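Local structure of transcriptional regulator of the TetR/AcrR family (Thermobifida fusca YX, 3DCF) at residues Glu204-Thr207 with Arg208-Asn212. The protein probably binds DNA through a helix-turn-helix motif as a transcriptional regulator, most likely a repressor, of the TetR/AcrR family. Residues are numbered along the deposited sequence; the frame is centred on the assembly and turned at random.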
loop_
_atom_site.group_PDB
_atom_site.type_symbol
_atom_site.label_atom_id
_atom_site.label_comp_id
_atom_site.label_asym_id
_atom_site.label_seq_id
_atom_site.Cartn_x
_atom_site.Cartn_y
_atom_site.Cartn_z
ATOM N N GLU A 204 13.678 -9.359 8.631
ATOM C CA GLU A 204 14.938 -8.863 9.209
ATOM C C GLU A 204 15.472 -7.639 8.454
ATOM O O GLU A 204 15.838 -6.644 9.086
ATOM C CB GLU A 204 15.996 -9.986 9.217
ATOM C CG GLU A 204 17.235 -9.747 10.092
ATOM C CD GLU A 204 18.245 -8.761 9.528
ATOM O OE1 GLU A 204 18.547 -8.835 8.310
ATOM O OE2 GLU A 204 18.748 -7.922 10.319
ATOM N N GLN A 205 15.525 -7.734 7.120
ATOM C CA GLN A 205 16.036 -6.645 6.263
ATOM C C GLN A 205 15.151 -5.378 6.264
ATOM O O GLN A 205 15.676 -4.260 6.363
ATOM C CB GLN A 205 16.293 -7.144 4.837
ATOM C CG GLN A 205 17.472 -8.101 4.747
ATOM C CD GLN A 205 17.778 -8.594 3.332
ATOM O OE1 GLN A 205 17.383 -7.997 2.327
ATOM N NE2 GLN A 205 18.514 -9.693 3.256
ATOM N N ILE A 206 13.824 -5.567 6.176
ATOM C CA ILE A 206 12.846 -4.463 6.249
ATOM C C ILE A 206 12.985 -3.724 7.587
ATOM O O ILE A 206 13.110 -2.505 7.594
ATOM C CB ILE A 206 11.377 -4.944 6.049
ATOM C CG1 ILE A 206 11.130 -5.301 4.582
ATOM C CG2 ILE A 206 10.360 -3.860 6.464
ATOM C CD1 ILE A 206 9.776 -5.966 4.321
ATOM N N THR A 207 12.979 -4.467 8.696
ATOM C CA THR A 207 13.114 -3.865 10.048
ATOM C C THR A 207 14.514 -3.223 10.286
ATOM O O THR A 207 14.632 -2.230 11.018
ATOM C CB THR A 207 12.727 -4.856 11.187
ATOM O OG1 THR A 207 13.593 -5.994 11.161
ATOM C CG2 THR A 207 11.265 -5.302 11.049
ATOM N N ARG A 208 15.552 -3.775 9.662
ATOM C CA ARG A 208 16.903 -3.188 9.723
ATOM C C ARG A 208 16.998 -1.916 8.854
ATOM O O ARG A 208 17.716 -0.973 9.213
ATOM C CB ARG A 208 17.971 -4.214 9.310
ATOM C CG ARG A 208 19.438 -3.737 9.485
ATOM C CD ARG A 208 20.407 -4.930 9.683
ATOM N NE ARG A 208 20.383 -5.884 8.565
ATOM C CZ ARG A 208 21.111 -5.811 7.440
ATOM N NH1 ARG A 208 21.964 -4.803 7.204
ATOM N NH2 ARG A 208 20.961 -6.768 6.514
ATOM N N LEU A 209 16.286 -1.897 7.720
ATOM C CA LEU A 209 16.245 -0.732 6.828
ATOM C C LEU A 209 15.556 0.451 7.505
ATOM O O LEU A 209 16.123 1.543 7.564
ATOM C CB LEU A 209 15.550 -1.082 5.508
ATOM C CG LEU A 209 15.535 -0.041 4.386
ATOM C CD1 LEU A 209 16.944 0.299 3.911
ATOM C CD2 LEU A 209 14.719 -0.556 3.250
ATOM N N LEU A 210 14.361 0.221 8.054
ATOM C CA LEU A 210 13.570 1.281 8.728
ATOM C C LEU A 210 14.239 1.867 9.992
ATOM O O LEU A 210 14.108 3.059 10.261
ATOM C CB LEU A 210 12.152 0.766 9.062
ATOM C CG LEU A 210 11.273 0.288 7.875
ATOM C CD1 LEU A 210 9.986 -0.434 8.362
ATOM C CD2 LEU A 210 10.956 1.418 6.902
ATOM N N LEU A 211 14.951 1.017 10.739
ATOM C CA LEU A 211 15.660 1.385 11.999
ATOM C C LEU A 211 16.879 2.295 11.818
ATOM O O LEU A 211 17.000 3.316 12.500
ATOM C CB LEU A 211 16.092 0.100 12.745
ATOM C CG LEU A 211 16.971 0.123 14.016
ATOM C CD1 LEU A 211 16.450 1.052 15.092
ATOM C CD2 LEU A 211 17.108 -1.311 14.555
ATOM N N ASN A 212 17.770 1.893 10.913
ATOM C CA ASN A 212 19.034 2.598 10.612
ATOM C C ASN A 212 18.970 3.590 9.462
ATOM O O ASN A 212 19.879 4.418 9.320
ATOM C CB ASN A 212 20.115 1.583 10.206
ATOM C CG ASN A 212 20.356 0.527 11.252
ATOM O OD1 ASN A 212 20.219 -0.669 10.988
ATOM N ND2 ASN A 212 20.701 0.959 12.453
#
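Glu204 and Arg208 stand one helical turn apart, and their flat ends meet almost coplanar, the carboxylate and guanidinium planes being 14° apart. The carboxylate comes in at the guanidinium edge: Glu204 OE2 offers its syn lone pair to Arg208 NE at 3.1 Å, while Glu204 OE1 adds a weak bond to the same NE. The long, flexible arginine chain, partly exposed, leaves the helix with CG trans to N (chi1 -174°) and bends at chi3 (59°), which brings NE back to the acid. Arg208 NH1 makes a weak hydrogen bond to the backbone carbonyl oxygen of Asp170 of the second subunit. Were the arginine cut back to alanine, the Glu204 carboxylate would probably be left without its charged mate and that bond between subunits lost. This i to i+4 salt bridge lies on helix 199-212, in the C-terminal region of the TetR-type fold, where the helix faces the other subunit. Gln205, whose OE1 accepts from the backbone N of Asp172 of the second subunit, brings its CG within 4.1 Å of Arg208 NH2. Ile206 and Leu210 lie side by side, Ile206 CG2 3.9 Å from Leu210 CD1; both are buried, and their hydrocarbon suits packing against Thr179 of the second subunit and helix 173-185, respectively.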